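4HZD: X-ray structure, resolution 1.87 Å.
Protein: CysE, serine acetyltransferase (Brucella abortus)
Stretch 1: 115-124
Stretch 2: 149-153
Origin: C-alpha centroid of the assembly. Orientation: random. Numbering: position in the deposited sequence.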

# COMPACT_ATOMS: atom_id res chain seq x y z
N LEU A 115 -11.43 -5.97 18.94
CA LEU A 115 -10.65 -6.07 20.16
C LEU A 115 -9.33 -6.81 19.96
O LEU A 115 -9.29 -8.02 19.69
CB LEU A 115 -11.48 -6.60 21.33
CG LEU A 115 -12.85 -5.89 21.42
CD1 LEU A 115 -13.79 -6.66 22.35
CD2 LEU A 115 -12.72 -4.41 21.78
N LYS A 116 -8.25 -6.04 20.07
CA LYS A 116 -6.92 -6.57 19.77
C LYS A 116 -6.51 -7.70 20.70
O LYS A 116 -5.76 -8.58 20.31
CB LYS A 116 -5.86 -5.43 19.71
CG LYS A 116 -5.48 -4.84 21.05
CD LYS A 116 -4.63 -3.56 20.89
CE LYS A 116 -3.95 -3.21 22.22
NZ LYS A 116 -3.36 -1.83 22.15
N GLY A 117 -7.06 -7.73 21.93
CA GLY A 117 -6.79 -8.89 22.81
C GLY A 117 -7.27 -10.20 22.18
O GLY A 117 -6.53 -11.19 22.14
N PHE A 118 -8.49 -10.20 21.66
CA PHE A 118 -9.03 -11.38 21.00
C PHE A 118 -8.20 -11.71 19.73
O PHE A 118 -7.86 -12.87 19.49
CB PHE A 118 -10.52 -11.17 20.63
CG PHE A 118 -11.08 -12.26 19.77
CD1 PHE A 118 -11.49 -13.45 20.35
CD2 PHE A 118 -11.21 -12.09 18.38
CE1 PHE A 118 -12.02 -14.47 19.56
CE2 PHE A 118 -11.73 -13.10 17.59
CZ PHE A 118 -12.12 -14.31 18.17
N HIS A 119 -7.82 -10.70 18.95
CA HIS A 119 -6.99 -10.93 17.76
C HIS A 119 -5.64 -11.49 18.17
O HIS A 119 -5.12 -12.43 17.53
CB HIS A 119 -6.79 -9.64 16.96
CG HIS A 119 -8.07 -9.01 16.49
ND1 HIS A 119 -8.25 -7.69 16.44
CD2 HIS A 119 -9.28 -9.58 16.11
CE1 HIS A 119 -9.50 -7.42 16.02
NE2 HIS A 119 -10.12 -8.58 15.81
N ALA A 120 -5.05 -10.97 19.25
CA ALA A 120 -3.78 -11.54 19.72
C ALA A 120 -3.88 -12.99 20.14
O ALA A 120 -2.95 -13.76 19.97
CB ALA A 120 -3.18 -10.72 20.84
N ILE A 121 -4.97 -13.36 20.79
CA ILE A 121 -5.05 -14.73 21.29
C ILE A 121 -4.98 -15.73 20.13
O ILE A 121 -4.22 -16.72 20.18
CB ILE A 121 -6.33 -14.96 22.11
CG1 ILE A 121 -6.24 -14.30 23.48
CG2 ILE A 121 -6.56 -16.45 22.36
CD1 ILE A 121 -7.62 -14.10 24.08
N GLN A 122 -5.77 -15.48 19.10
CA GLN A 122 -5.82 -16.39 17.94
C GLN A 122 -4.52 -16.34 17.15
O GLN A 122 -4.05 -17.36 16.62
CB GLN A 122 -7.04 -16.11 17.05
CG GLN A 122 -8.33 -15.82 17.81
CD GLN A 122 -8.62 -16.83 18.93
OE1 GLN A 122 -8.20 -18.00 18.87
NE2 GLN A 122 -9.35 -16.39 19.94
N THR A 123 -3.89 -15.17 17.11
CA THR A 123 -2.57 -15.04 16.48
C THR A 123 -1.58 -15.91 17.23
O THR A 123 -0.84 -16.66 16.60
CB THR A 123 -2.05 -13.58 16.40
OG1 THR A 123 -2.98 -12.79 15.68
CG2 THR A 123 -0.71 -13.54 15.66
N HIS A 124 -1.63 -15.91 18.58
CA HIS A 124 -0.78 -16.84 19.31
C HIS A 124 -1.06 -18.30 19.00
O HIS A 124 -0.13 -19.09 18.85
CB HIS A 124 -0.88 -16.69 20.82
CG HIS A 124 -0.12 -17.78 21.54
ND1 HIS A 124 1.23 -17.85 21.50
CD2 HIS A 124 -0.57 -18.92 22.21
CE1 HIS A 124 1.63 -18.94 22.18
NE2 HIS A 124 0.53 -19.60 22.61
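Stretch 2 (149-153) IFQTD

From Lys 116 to His 124 the first stretch is helical, with phi near -60° throughout and psi between -26° and -48°; Leu 115 holds the N-cap position. The i to i+4 ladder supports the assignment: His 119 N donates to Leu 115 O at 3.1 Å and Ala 120 N to Lys 116 O at 2.7 Å, while the bond from Gln 122 N to Phe 118 O is weak at 3.4 Å. The second stretch changes conformation within a few residues. Gln 151 is the first residue after a helix to leave helical phi/psi, with phi/psi of 58°/31°, and by Asp 153 the chain is extended, at -103°/97°. The backbones come closest at Lys 116 and Phe 150, whose CA atoms lie 5.5 Å apart.

Phe 150 has the largest covered area, 104 Å², and its CA-to-CB bond points toward the helix. With chi1 at -50° (m), its ring meets Lys 116, His 119, Ala 120 and Thr 123, the spacing expected of one helical face. His 119 CB lies over one face of the ring, 3.6 Å from Phe 150 CZ and 25° off the ring normal from the centroid, a CH-pi arrangement. Thr 123 OG1 approaches the ring edge, 3.6 Å from Phe 150 CE2, while it donates a hydrogen bond to His 119 O at 2.9 Å within its own helix. Ala 120 CB packs 3.9 Å from Phe 150 CD2 and also comes within 3.1 Å of Thr 152 OG1.

The polar link lies at the start of the helix. Lys 116, with chi1 p and chi2 to chi4 all t, extends past Phe 150, its CE 3.3 Å from Phe 150 O, so that Lys 116 NZ donates a 2.7 Å hydrogen bond to Gln 151 OE1.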

# COMPACT_ATOMS: atom_id res chain seq x y z
N ILE A 149 1.72 -4.69 16.54
CA ILE A 149 0.40 -4.19 16.14
C ILE A 149 -0.65 -4.36 17.24
O ILE A 149 -1.53 -3.49 17.37
CB ILE A 149 -0.11 -4.86 14.83
CG1 ILE A 149 0.86 -4.59 13.68
CG2 ILE A 149 -1.51 -4.37 14.45
CD1 ILE A 149 1.34 -3.14 13.56
N PHE A 150 -0.56 -5.45 18.01
CA PHE A 150 -1.49 -5.65 19.14
C PHE A 150 -0.86 -5.33 20.50
O PHE A 150 -1.56 -5.37 21.52
CB PHE A 150 -2.09 -7.09 19.15
CG PHE A 150 -2.67 -7.53 17.83
CD1 PHE A 150 -3.34 -6.60 16.98
CD2 PHE A 150 -2.57 -8.88 17.41
CE1 PHE A 150 -3.91 -7.01 15.78
CE2 PHE A 150 -3.10 -9.27 16.18
CZ PHE A 150 -3.78 -8.35 15.38
N GLN A 151 0.44 -5.03 20.50
CA GLN A 151 1.23 -4.74 21.73
C GLN A 151 1.22 -5.88 22.73
O GLN A 151 1.30 -5.65 23.96
CB GLN A 151 0.82 -3.39 22.35
CG GLN A 151 1.08 -2.21 21.40
CD GLN A 151 -0.00 -2.06 20.32
OE1 GLN A 151 -1.20 -2.04 20.62
NE2 GLN A 151 0.42 -1.91 19.08
N THR A 152 1.10 -7.10 22.21
CA THR A 152 1.04 -8.32 23.01
C THR A 152 2.23 -9.15 22.57
O THR A 152 2.30 -9.60 21.41
CB THR A 152 -0.28 -9.11 22.77
OG1 THR A 152 -0.47 -9.25 21.37
CG2 THR A 152 -1.50 -8.33 23.30
N ASP A 153 3.19 -9.31 23.46
CA ASP A 153 4.42 -10.07 23.16
C ASP A 153 4.26 -11.43 23.86
O ASP A 153 4.48 -11.58 25.07
CB ASP A 153 5.68 -9.29 23.60
CG ASP A 153 6.93 -10.09 23.46
OD1 ASP A 153 6.78 -11.30 23.22
OD2 ASP A 153 8.07 -9.53 23.56